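Fusolin (Unidentified entomopoxvirus, PDB 4OW5) enhances viral virulence, crystallizes in vivo into viral spindles, binds chitin and probably oxidizes it as a copper-dependent lytic polysaccharide monooxygenase. Local coordinates at residues I122-Q125 against T131-I134; F138-I143 against I178-R183; D163-Q168 against Q208-V213; V200-R205 against V231-R236. One frame throughout, in Å; residues are numbered along the deposited sequence.

Contact 1: residues I122-Q125 against T131-I134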
loop_
_atom_site.group_PDB
_atom_site.type_symbol
_atom_site.label_atom_id
_atom_site.label_comp_id
_atom_site.label_asym_id
_atom_site.label_seq_id
_atom_site.Cartn_x
_atom_site.Cartn_y
_atom_site.Cartn_z
ATOM N N ILE A 122 11.274 -0.544 3.534
ATOM C CA ILE A 122 12.353 -1.200 2.809
ATOM C C ILE A 122 12.089 -1.093 1.293
ATOM O O ILE A 122 11.177 -1.735 0.786
ATOM C CB ILE A 122 12.486 -2.683 3.280
ATOM C CG1 ILE A 122 12.687 -2.702 4.843
ATOM C CG2 ILE A 122 13.653 -3.414 2.517
ATOM C CD1 ILE A 122 12.762 -4.001 5.425
ATOM N N PRO A 123 12.902 -0.338 0.541
ATOM C CA PRO A 123 12.687 -0.263 -0.918
ATOM C C PRO A 123 13.075 -1.557 -1.644
ATOM O O PRO A 123 14.023 -2.233 -1.263
ATOM C CB PRO A 123 13.579 0.919 -1.362
ATOM C CG PRO A 123 14.151 1.515 -0.112
ATOM C CD PRO A 123 14.085 0.455 0.946
ATOM N N LEU A 124 12.283 -1.945 -2.622
ATOM C CA LEU A 124 12.585 -3.111 -3.438
ATOM C C LEU A 124 13.407 -2.658 -4.646
ATOM O O LEU A 124 13.024 -1.697 -5.305
ATOM C CB LEU A 124 11.296 -3.797 -3.911
ATOM C CG LEU A 124 10.407 -4.403 -2.841
ATOM C CD1 LEU A 124 9.099 -4.874 -3.423
ATOM C CD2 LEU A 124 11.093 -5.531 -2.120
ATOM N N GLN A 125 14.491 -3.327 -4.956
ATOM C CA GLN A 125 15.269 -2.994 -6.178
ATOM C C GLN A 125 14.510 -3.551 -7.391
ATOM O O GLN A 125 14.573 -2.973 -8.475
ATOM C CB GLN A 125 16.706 -3.555 -6.119
ATOM N N THR A 131 11.765 -13.008 -1.956
ATOM C CA THR A 131 12.250 -12.774 -0.605
ATOM C C THR A 131 13.299 -11.685 -0.603
ATOM O O THR A 131 14.036 -11.539 -1.569
ATOM C CB THR A 131 12.841 -14.054 0.025
ATOM O OG1 THR A 131 13.997 -14.434 -0.718
ATOM C CG2 THR A 131 11.835 -15.193 0.097
ATOM N N VAL A 132 13.368 -10.941 0.482
ATOM C CA VAL A 132 14.338 -9.860 0.667
ATOM C C VAL A 132 15.134 -10.169 1.924
ATOM O O VAL A 132 14.544 -10.226 3.015
ATOM C CB VAL A 132 13.661 -8.465 0.779
ATOM C CG1 VAL A 132 14.672 -7.385 1.126
ATOM C CG2 VAL A 132 12.939 -8.097 -0.507
ATOM N N PRO A 133 16.460 -10.364 1.838
ATOM C CA PRO A 133 17.223 -10.563 3.081
ATOM C C PRO A 133 17.330 -9.292 3.897
ATOM O O PRO A 133 17.611 -8.235 3.343
ATOM C CB PRO A 133 18.600 -10.976 2.587
ATOM C CG PRO A 133 18.726 -10.347 1.269
ATOM C CD PRO A 133 17.344 -10.367 0.657
ATOM N N ILE A 134 17.061 -9.375 5.192
ATOM C CA ILE A 134 17.300 -8.258 6.082
ATOM C C ILE A 134 18.242 -8.753 7.159
ATOM O O ILE A 134 18.047 -9.843 7.693
ATOM C CB ILE A 134 16.040 -7.564 6.651
ATOM C CG1 ILE A 134 15.412 -8.281 7.837
ATOM C CG2 ILE A 134 15.044 -7.283 5.548
ATOM C CD1 ILE A 134 14.234 -7.489 8.479
#
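Val132 and Ile122 contribute nearly equal shares of the buried surface, 46 and 45 Å², yet the shortest touch is made by a third residue: Leu124 CD2 lies 3.5 Å from Val132 CG2. The two methyl branches of Val132 divide the work. With chi1 at 174°, CG1 is anti to the backbone N and comes within 4.3 Å of Ile122 CG2, while CG2 takes the leucine methyl. Ile122 is likewise shared between two neighbours. Its CG1 arm runs on fully extended (chi2 177°), carrying CD1 across to the opposite segment, 4.0 Å from Ile134 CG2; these two isoleucines cross nearly perpendicular. Leu124 reaches in mainly through its end, at a slant to the valine. No hydrogen bond joins the segments, and even the nearest CA atoms, those of Leu124 and Val132, are 8.1 Å apart, so side chains alone fill the gap. All four contributors are buried; Phe233 packs on Ile122, Leu124 and Val132, and Thr353 of the second subunit lies against Ile122 and Ile134. Strands 120-123 and 131-140 belong to different sheets, and this apolar meeting between facing sheets is part of the interior, as in a fibronectin type III-like beta-sandwich.

Contact 2: residues F138-I143 against I178-R183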
loop_
_atom_site.group_PDB
_atom_site.type_symbol
_atom_site.label_atom_id
_atom_site.label_comp_id
_atom_site.label_asym_id
_atom_site.label_seq_id
_atom_site.Cartn_x
_atom_site.Cartn_y
_atom_site.Cartn_z
ATOM N N PHE A 138 19.337 -7.096 17.062
ATOM C CA PHE A 138 18.669 -7.100 18.350
ATOM C C PHE A 138 19.683 -6.554 19.374
ATOM O O PHE A 138 20.819 -7.043 19.462
ATOM C CB PHE A 138 18.153 -8.488 18.697
ATOM C CG PHE A 138 17.229 -8.469 19.886
ATOM C CD1 PHE A 138 17.730 -8.551 21.173
ATOM C CD2 PHE A 138 15.853 -8.347 19.719
ATOM C CE1 PHE A 138 16.878 -8.465 22.275
ATOM C CE2 PHE A 138 15.004 -8.341 20.821
ATOM C CZ PHE A 138 15.527 -8.376 22.097
ATOM N N CYS A 139 19.267 -5.543 20.102
ATOM C CA CYS A 139 20.066 -4.774 21.038
ATOM C C CYS A 139 19.872 -5.277 22.467
ATOM O O CYS A 139 18.849 -4.963 23.082
ATOM C CB CYS A 139 19.684 -3.305 20.907
ATOM S SG CYS A 139 20.649 -2.162 21.924
ATOM N N PRO A 140 20.849 -6.021 23.042
ATOM C CA PRO A 140 20.687 -6.460 24.437
ATOM C C PRO A 140 21.195 -5.376 25.372
ATOM O O PRO A 140 22.355 -4.993 25.280
ATOM C CB PRO A 140 21.550 -7.713 24.507
ATOM C CG PRO A 140 22.678 -7.435 23.527
ATOM C CD PRO A 140 22.141 -6.482 22.485
ATOM N N THR A 141 20.331 -4.839 26.227
ATOM C CA THR A 141 20.774 -3.858 27.203
ATOM C C THR A 141 21.456 -4.609 28.373
ATOM O O THR A 141 22.256 -4.015 29.089
ATOM C CB THR A 141 19.626 -2.970 27.635
ATOM O OG1 THR A 141 18.631 -3.746 28.272
ATOM C CG2 THR A 141 19.017 -2.216 26.466
ATOM N N ALA A 142 21.074 -5.885 28.604
ATOM C CA ALA A 142 21.699 -6.784 29.571
ATOM C C ALA A 142 22.030 -8.063 28.844
ATOM O O ALA A 142 21.150 -8.655 28.218
ATOM C CB ALA A 142 20.786 -7.070 30.732
ATOM N N ILE A 143 23.258 -8.519 28.960
ATOM C CA ILE A 143 23.705 -9.733 28.275
ATOM C C ILE A 143 23.232 -10.985 29.016
ATOM O O ILE A 143 23.533 -11.161 30.188
ATOM C CB ILE A 143 25.247 -9.727 28.094
ATOM C CG1 ILE A 143 25.718 -8.503 27.259
ATOM C CG2 ILE A 143 25.716 -11.046 27.449
ATOM C CD1 ILE A 143 25.212 -8.494 25.835
ATOM N N ILE A 178 21.523 -17.196 18.092
ATOM C CA ILE A 178 22.226 -16.156 17.351
ATOM C C ILE A 178 23.436 -15.773 18.232
ATOM O O ILE A 178 23.222 -15.394 19.378
ATOM C CB ILE A 178 21.314 -14.934 17.039
ATOM C CG1 ILE A 178 20.008 -15.355 16.344
ATOM C CG2 ILE A 178 22.069 -13.898 16.216
ATOM C CD1 ILE A 178 19.139 -14.229 16.008
ATOM N N PRO A 179 24.704 -15.932 17.813
ATOM C CA PRO A 179 25.798 -15.551 18.716
ATOM C C PRO A 179 25.910 -14.025 18.833
ATOM O O PRO A 179 25.544 -13.288 17.913
ATOM C CB PRO A 179 27.035 -16.159 18.041
ATOM C CG PRO A 179 26.712 -16.056 16.580
ATOM C CD PRO A 179 25.220 -16.368 16.500
ATOM N N LEU A 180 26.368 -13.563 19.990
ATOM C CA LEU A 180 26.670 -12.153 20.211
ATOM C C LEU A 180 27.872 -11.723 19.343
ATOM O O LEU A 180 28.864 -12.450 19.256
ATOM C CB LEU A 180 27.012 -11.950 21.683
ATOM C CG LEU A 180 25.859 -11.926 22.597
ATOM C CD1 LEU A 180 26.261 -12.365 23.994
ATOM C CD2 LEU A 180 25.229 -10.571 22.598
ATOM N N VAL A 181 27.791 -10.560 18.713
ATOM C CA VAL A 181 28.870 -10.028 17.865
ATOM C C VAL A 181 29.098 -8.601 18.215
ATOM O O VAL A 181 28.188 -7.960 18.735
ATOM C CB VAL A 181 28.607 -10.160 16.343
ATOM C CG1 VAL A 181 28.877 -11.579 15.857
ATOM C CG2 VAL A 181 27.195 -9.683 15.960
ATOM N N GLN A 182 30.299 -8.068 17.898
ATOM C CA GLN A 182 30.576 -6.671 18.141
ATOM C C GLN A 182 29.691 -5.846 17.247
ATOM O O GLN A 182 29.534 -6.164 16.058
ATOM C CB GLN A 182 32.064 -6.286 17.901
ATOM C CG GLN A 182 32.411 -4.892 18.438
ATOM C CD GLN A 182 33.766 -4.416 17.960
ATOM O OE1 GLN A 182 34.793 -5.027 18.239
ATOM N NE2 GLN A 182 33.808 -3.321 17.209
ATOM N N ARG A 183 29.126 -4.777 17.809
ATOM C CA ARG A 183 28.285 -3.865 17.055
ATOM C C ARG A 183 29.143 -3.161 16.001
ATOM O O ARG A 183 30.330 -2.871 16.232
ATOM C CB ARG A 183 27.614 -2.816 17.983
ATOM C CG ARG A 183 28.538 -1.662 18.369
ATOM C CD ARG A 183 27.958 -0.669 19.381
ATOM N NE ARG A 183 27.245 0.451 18.772
ATOM C CZ ARG A 183 27.803 1.476 18.122
ATOM N NH1 ARG A 183 29.124 1.537 17.960
ATOM N NH2 ARG A 183 27.042 2.437 17.610
#
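Pro140 brings the one ring that touches across this contact, and it does so with a corner: CG, the atom puckered endo, stands 4.1 Å from Leu180 CD2, and the two side chains run antiparallel past one another. The flat ring of Phe138, on the same strand, turns to other partners, making an edge-to-face pair with Phe149 and meeting Trp215. Leu180 is the hub, with 55 Å² buried. Its two methyls are used separately: CD1 lies 3.7 Å from Ile143 CG2, whereas CD2 faces both Pro140 CG and Ile143 CD1, the latter at 3.8 Å. Ile143 can offer both ends because its chain folds back, chi1 -60° and chi2 -64°, which turns CD1 toward the leucine along with CG2. The contact is wholly apolar, and the closest CA atoms, of Ile143 and Leu180, are 8.9 Å apart. That spacing fits the topology: strands 131-140 and 180-182 both pair with strand 194-203, which runs between them, and Leu180 also packs on Leu194 and Tyr196. Ile143 directly precedes His144, and Pro140 is near His1; these histidines are seen to bind copper or zinc in this protein, although no metal is bound to this chain here, and they form the histidine brace characteristic of lytic polysaccharide monooxygenases.

Contact 3: residues D163-Q168 against Q208-V213. With EDO (1,2-ethanediol), chain H.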
loop_
_atom_site.group_PDB
_atom_site.type_symbol
_atom_site.label_atom_id
_atom_site.label_comp_id
_atom_site.label_asym_id
_atom_site.label_seq_id
_atom_site.Cartn_x
_atom_site.Cartn_y
_atom_site.Cartn_z
ATOM N N ASP A 163 -6.457 -5.184 12.884
ATOM C CA ASP A 163 -6.281 -6.426 13.619
ATOM C C ASP A 163 -5.301 -6.362 14.753
ATOM O O ASP A 163 -4.243 -5.751 14.610
ATOM C CB ASP A 163 -5.709 -7.499 12.696
ATOM C CG ASP A 163 -6.476 -7.796 11.439
ATOM O OD1 ASP A 163 -7.730 -7.621 11.448
ATOM O OD2 ASP A 163 -5.881 -8.408 10.527
ATOM N N GLN A 164 -5.554 -7.178 15.776
ATOM C CA GLN A 164 -4.577 -7.462 16.814
ATOM C C GLN A 164 -3.738 -8.565 16.231
ATOM O O GLN A 164 -4.268 -9.362 15.469
ATOM C CB GLN A 164 -5.193 -7.910 18.144
ATOM C CG GLN A 164 -5.419 -6.820 19.167
ATOM C CD GLN A 164 -6.541 -5.942 18.755
ATOM O OE1 GLN A 164 -7.692 -6.405 18.612
ATOM N NE2 GLN A 164 -6.253 -4.670 18.536
ATOM N N VAL A 165 -2.453 -8.639 16.588
ATOM C CA VAL A 165 -1.561 -9.712 16.150
ATOM C C VAL A 165 -1.859 -10.927 17.037
ATOM O O VAL A 165 -1.887 -10.778 18.263
ATOM C CB VAL A 165 -0.056 -9.277 16.280
ATOM C CG1 VAL A 165 0.875 -10.472 16.124
ATOM C CG2 VAL A 165 0.301 -8.193 15.270
ATOM N N THR A 166 -2.005 -12.112 16.448
ATOM C CA THR A 166 -2.267 -13.362 17.176
ATOM C C THR A 166 -1.342 -14.467 16.673
ATOM O O THR A 166 -0.873 -14.389 15.536
ATOM C CB THR A 166 -3.749 -13.788 17.001
ATOM O OG1 THR A 166 -3.976 -14.132 15.644
ATOM C CG2 THR A 166 -4.743 -12.710 17.462
ATOM N N TRP A 167 -1.151 -15.527 17.474
ATOM C CA TRP A 167 -0.297 -16.647 17.074
ATOM C C TRP A 167 -0.852 -17.325 15.798
ATOM O O TRP A 167 -0.056 -17.716 14.938
ATOM C CB TRP A 167 -0.083 -17.653 18.215
ATOM C CG TRP A 167 0.757 -17.141 19.334
ATOM C CD1 TRP A 167 0.338 -16.746 20.572
ATOM C CD2 TRP A 167 2.182 -16.981 19.324
ATOM N NE1 TRP A 167 1.415 -16.359 21.332
ATOM C CE2 TRP A 167 2.555 -16.460 20.581
ATOM C CE3 TRP A 167 3.155 -17.086 18.336
ATOM C CZ2 TRP A 167 3.881 -16.191 20.914
ATOM C CZ3 TRP A 167 4.475 -16.818 18.669
ATOM C CH2 TRP A 167 4.830 -16.425 19.958
ATOM N N GLN A 168 -2.191 -17.323 15.591
ATOM C CA GLN A 168 -2.784 -17.929 14.392
ATOM C C GLN A 168 -2.484 -17.112 13.130
ATOM O O GLN A 168 -2.649 -17.641 12.042
ATOM C CB GLN A 168 -4.298 -18.154 14.557
ATOM C CG GLN A 168 -4.610 -19.196 15.625
ATOM C CD GLN A 168 -5.012 -18.538 16.937
ATOM O OE1 GLN A 168 -4.520 -17.462 17.313
ATOM N NE2 GLN A 168 -5.928 -19.154 17.660
ATOM N N GLN A 208 1.544 -3.674 4.437
ATOM C CA GLN A 208 2.277 -3.447 5.663
ATOM C C GLN A 208 2.098 -4.678 6.556
ATOM O O GLN A 208 1.007 -5.238 6.624
ATOM C CB GLN A 208 1.807 -2.168 6.342
ATOM C CG GLN A 208 2.530 -1.924 7.619
ATOM C CD GLN A 208 2.349 -0.555 8.181
ATOM O OE1 GLN A 208 2.021 0.413 7.481
ATOM N NE2 GLN A 208 2.518 -0.453 9.466
ATOM N N PHE A 209 3.192 -5.165 7.122
ATOM C CA PHE A 209 3.189 -6.383 7.915
ATOM C C PHE A 209 3.939 -6.197 9.216
ATOM O O PHE A 209 4.527 -5.146 9.477
ATOM C CB PHE A 209 3.794 -7.537 7.088
ATOM C CG PHE A 209 5.223 -7.364 6.664
ATOM C CD1 PHE A 209 5.543 -6.633 5.532
ATOM C CD2 PHE A 209 6.252 -7.945 7.386
ATOM C CE1 PHE A 209 6.858 -6.544 5.094
ATOM C CE2 PHE A 209 7.574 -7.792 6.997
ATOM C CZ PHE A 209 7.871 -7.131 5.830
ATOM N N VAL A 210 3.893 -7.228 10.042
ATOM C CA VAL A 210 4.527 -7.263 11.343
ATOM C C VAL A 210 5.489 -8.430 11.382
ATOM O O VAL A 210 5.192 -9.528 10.880
ATOM C CB VAL A 210 3.467 -7.330 12.519
ATOM C CG1 VAL A 210 4.099 -7.773 13.851
ATOM C CG2 VAL A 210 2.755 -6.012 12.684
ATOM N N LEU A 211 6.663 -8.165 11.948
ATOM C CA LEU A 211 7.669 -9.167 12.287
ATOM C C LEU A 211 7.610 -9.295 13.799
ATOM O O LEU A 211 7.502 -8.272 14.477
ATOM C CB LEU A 211 9.076 -8.783 11.794
ATOM C CG LEU A 211 9.213 -8.752 10.265
ATOM C CD1 LEU A 211 10.508 -8.183 9.818
ATOM C CD2 LEU A 211 9.039 -10.121 9.674
ATOM N N TYR A 212 7.493 -10.514 14.304
ATOM C CA TYR A 212 7.426 -10.793 15.731
ATOM C C TYR A 212 8.695 -11.531 16.153
ATOM O O TYR A 212 9.041 -12.531 15.549
ATOM C CB TYR A 212 6.196 -11.607 16.049
ATOM C CG TYR A 212 5.777 -11.617 17.506
ATOM C CD1 TYR A 212 5.586 -10.427 18.209
ATOM C CD2 TYR A 212 5.575 -12.814 18.185
ATOM C CE1 TYR A 212 5.168 -10.431 19.529
ATOM C CE2 TYR A 212 5.101 -12.827 19.488
ATOM C CZ TYR A 212 4.926 -11.639 20.168
ATOM O OH TYR A 212 4.405 -11.679 21.427
ATOM N N VAL A 213 9.413 -10.985 17.121
ATOM C CA VAL A 213 10.690 -11.542 17.591
ATOM C C VAL A 213 10.560 -11.931 19.052
ATOM O O VAL A 213 10.178 -11.107 19.904
ATOM C CB VAL A 213 11.854 -10.549 17.410
ATOM C CG1 VAL A 213 13.171 -11.124 17.952
ATOM C CG2 VAL A 213 12.028 -10.170 15.950
HETATM C C1 EDO H . -1.001 -5.722 17.714
HETATM O O1 EDO H . -1.876 -6.601 18.332
HETATM C C2 EDO H . -1.725 -4.565 17.016
HETATM O O2 EDO H . -0.868 -4.204 15.959
#
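Tyr212 and Trp167 form a T-shaped aromatic pair where the loop between strands 147-154 and 170-176 lies over strand 209-217 of the fibronectin type III-like beta-sandwich. Followed outward from the backbone, Tyr212 CB points toward the loop, and chi1 of -162° sets CG anti to the backbone N. The CD2 side of the ring then reaches the indole: CD2 lies 4.1 Å from Trp167 CH2. One atom further, CE2 makes the closest approach, 3.6 Å from Trp167 CH2, with Trp167 CZ2 also near. At the tip, OH turns to another partner and is hydrogen-bonded to Leu92 O. The tyrosine thus presents an edge to the face of the tryptophan six-membered ring, with centroids 5.4 Å apart and planes at 77°. The indole is itself anchored, since Trp167 NE1 is hydrogen-bonded to Val88 O, and its ring makes a further edge-to-face pair with Tyr152. Two residues earlier on each segment the packing is aliphatic: Val165 and Val210 meet tip to tip, CG2 to CG1, at 4.1 Å. A molecule of 1,2-ethanediol, probably from the crystallisation liquor, lies beside Val165; its O1 accepts a hydrogen bond from Val165 N at 2.7 Å, with an N-H...O angle of 165°.

Contact 4: residues V200-R205 against V231-R236. With EDO (1,2-ethanediol), chain G.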
loop_
_atom_site.group_PDB
_atom_site.type_symbol
_atom_site.label_atom_id
_atom_site.label_comp_id
_atom_site.label_asym_id
_atom_site.label_seq_id
_atom_site.Cartn_x
_atom_site.Cartn_y
_atom_site.Cartn_z
ATOM N N VAL A 200 17.900 -12.961 7.645
ATOM C CA VAL A 200 16.735 -13.794 7.377
ATOM C C VAL A 200 16.147 -13.305 6.089
ATOM O O VAL A 200 16.102 -12.084 5.878
ATOM C CB VAL A 200 15.696 -13.729 8.529
ATOM C CG1 VAL A 200 14.510 -14.651 8.256
ATOM C CG2 VAL A 200 16.340 -14.058 9.855
ATOM N N GLY A 201 15.720 -14.241 5.239
ATOM C CA GLY A 201 15.030 -13.923 4.010
ATOM C C GLY A 201 13.604 -13.617 4.391
ATOM O O GLY A 201 12.946 -14.455 4.992
ATOM N N ILE A 202 13.156 -12.406 4.144
ATOM C CA ILE A 202 11.786 -11.989 4.492
ATOM C C ILE A 202 10.889 -12.186 3.298
ATOM O O ILE A 202 11.160 -11.579 2.267
ATOM C CB ILE A 202 11.776 -10.511 4.947
ATOM C CG1 ILE A 202 12.778 -10.286 6.105
ATOM C CG2 ILE A 202 10.360 -10.074 5.345
ATOM C CD1 ILE A 202 12.487 -11.091 7.382
ATOM N N PRO A 203 9.802 -12.975 3.413
ATOM C CA PRO A 203 8.876 -13.108 2.275
ATOM C C PRO A 203 8.337 -11.738 1.891
ATOM O O PRO A 203 7.970 -10.946 2.758
ATOM C CB PRO A 203 7.758 -14.036 2.810
ATOM C CG PRO A 203 8.377 -14.729 3.989
ATOM C CD PRO A 203 9.345 -13.762 4.577
ATOM N N VAL A 204 8.335 -11.444 0.609
ATOM C CA VAL A 204 7.842 -10.190 0.186
ATOM C C VAL A 204 6.299 -10.211 0.459
ATOM O O VAL A 204 5.651 -11.267 0.585
ATOM C CB VAL A 204 8.275 -9.836 -1.265
ATOM C CG1 VAL A 204 7.696 -8.513 -1.715
ATOM C CG2 VAL A 204 9.787 -9.728 -1.328
ATOM N N ARG A 205 5.843 -9.069 0.868
ATOM C CA ARG A 205 4.444 -8.795 1.185
ATOM C C ARG A 205 4.084 -7.604 0.349
ATOM O O ARG A 205 4.931 -6.726 0.135
ATOM C CB ARG A 205 4.296 -8.500 2.687
ATOM C CG ARG A 205 4.438 -9.720 3.590
ATOM C CD ARG A 205 3.149 -10.459 3.727
ATOM N NE ARG A 205 3.252 -11.629 4.607
ATOM C CZ ARG A 205 3.719 -12.816 4.244
ATOM N NH1 ARG A 205 4.156 -13.020 3.007
ATOM N NH2 ARG A 205 3.750 -13.815 5.111
ATOM N N VAL A 231 6.736 -3.162 9.395
ATOM C CA VAL A 231 7.534 -3.113 8.164
ATOM C C VAL A 231 6.641 -3.046 6.913
ATOM O O VAL A 231 5.569 -3.648 6.861
ATOM C CB VAL A 231 8.467 -4.379 8.067
ATOM C CG1 VAL A 231 9.455 -4.302 6.883
ATOM C CG2 VAL A 231 9.218 -4.669 9.361
ATOM N N ILE A 232 7.171 -2.412 5.860
ATOM C CA ILE A 232 6.537 -2.342 4.562
ATOM C C ILE A 232 7.600 -2.331 3.478
ATOM O O ILE A 232 8.642 -1.703 3.627
ATOM C CB ILE A 232 5.572 -1.130 4.414
ATOM C CG1 ILE A 232 4.574 -1.393 3.277
ATOM C CG2 ILE A 232 6.303 0.210 4.240
ATOM C CD1 ILE A 232 3.487 -0.281 3.114
ATOM N N PHE A 233 7.335 -3.015 2.384
ATOM C CA PHE A 233 8.202 -2.958 1.228
ATOM C C PHE A 233 7.706 -1.803 0.348
ATOM O O PHE A 233 6.500 -1.637 0.203
ATOM C CB PHE A 233 8.197 -4.310 0.477
ATOM C CG PHE A 233 8.980 -5.347 1.236
ATOM C CD1 PHE A 233 10.349 -5.233 1.373
ATOM C CD2 PHE A 233 8.348 -6.440 1.811
ATOM C CE1 PHE A 233 11.071 -6.153 2.111
ATOM C CE2 PHE A 233 9.081 -7.392 2.511
ATOM C CZ PHE A 233 10.450 -7.254 2.631
ATOM N N ALA A 234 8.601 -0.985 -0.182
ATOM C CA ALA A 234 8.237 0.092 -1.099
ATOM C C ALA A 234 8.577 -0.363 -2.524
ATOM O O ALA A 234 9.709 -0.764 -2.799
ATOM C CB ALA A 234 8.937 1.383 -0.744
ATOM N N HIS A 235 7.587 -0.384 -3.405
ATOM C CA HIS A 235 7.808 -0.871 -4.773
ATOM C C HIS A 235 8.547 0.101 -5.630
ATOM O O HIS A 235 8.352 1.306 -5.521
ATOM C CB HIS A 235 6.484 -1.180 -5.452
ATOM C CG HIS A 235 5.739 -2.308 -4.829
ATOM N ND1 HIS A 235 4.624 -2.082 -4.036
ATOM C CD2 HIS A 235 5.940 -3.641 -4.939
ATOM C CE1 HIS A 235 4.216 -3.283 -3.647
ATOM N NE2 HIS A 235 4.979 -4.248 -4.177
ATOM N N ARG A 236 9.336 -0.407 -6.542
ATOM C CA ARG A 236 10.001 0.418 -7.531
ATOM C C ARG A 236 8.923 0.868 -8.556
ATOM O O ARG A 236 8.022 0.097 -8.924
ATOM C CB ARG A 236 11.154 -0.335 -8.214
ATOM C CG ARG A 236 12.033 0.580 -9.059
ATOM C CD ARG A 236 13.339 -0.079 -9.491
ATOM N NE ARG A 236 13.424 -0.353 -10.930
ATOM C CZ ARG A 236 14.466 -0.924 -11.530
ATOM N NH1 ARG A 236 15.532 -1.294 -10.823
ATOM N NH2 ARG A 236 14.452 -1.130 -12.842
HETATM C C1 EDO G . 3.834 -16.582 2.966
HETATM O O1 EDO G . 4.866 -16.198 3.864
HETATM C C2 EDO G . 4.300 -16.335 1.515
HETATM O O2 EDO G . 3.216 -15.809 0.760
HETATM O O HOH W 1 4.979 -4.780 2.052
#
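Apolar packing comes first, and it centres on Phe233, which has 97 Å² buried by the segment 200-205. Ile202 CG2 stands at the edge of the phenyl ring, near its plane, 3.9 Å from Phe233 CZ. The isoleucine can do this because CG2 is anti to its backbone N (chi1 -55°), while its longer arm leads away from the contact. Val204 adds a second methyl, its CG1 lying 4.1 Å from Phe233 CD2. Main-chain atoms also border the ring: Pro203 O lies 3.7 Å from Phe233 CE2, and Val204 CA and Arg205 N approach obliquely. The other segment therefore wraps the CD2-CE2-CZ side of the phenylalanine.

Polar contact between the backbones is indirect. No hydrogen bond passes straight across; instead one water donates to Arg205 O at 2.7 Å and accepts from Phe233 N at 3.0 Å, bridging a loop that follows one sheet and a strand of the other.

The guanidinium of Arg205 belongs to a third group, directed away from the phenylalanine. Its chain bends at chi2; NH1 gives a weak bond to Val204 O, and NH2 bonds Thr154 O as well as O1 of a 1,2-ethanediol probably brought by the crystallisation liquor. That O1 lies at the guanidinium edge, in its plane, 2.9 Å from Arg205 NH2 with an angle of 165°.

The ring of Phe209 meets Phe233 with planes at about 30°. Strands 194-203 and 223-234 lie in different sheets, so the phenylalanine is a core residue filling the space between the two layers of a fibronectin type III-like beta-sandwich.

In the fold
Contacts 1 and 4 are essentially one region, their centres only 5 Å apart: strands 131-140 and 194-203 are neighbours in the four-stranded antiparallel sheet, strands 120-123 and 223-234 in the mixed sheet, so both join the two layers at the same end. Contact 3 lies 15 Å from contact 4, where strand 209-217 pairs with 223-234 and where the loop containing 163-168 packs on the mixed sheet. Contact 2, about 24 Å from contact 1, uses the far end of strand 131-140, near the metal-binding histidines. Along the chain contact 1 closes first, while contact 3 crosses both contacts 2 and 4. Strand 131-140 thus runs from the packed sandwich interior at contacts 1 and 4 to the neighbourhood of the probable active site at contact 2.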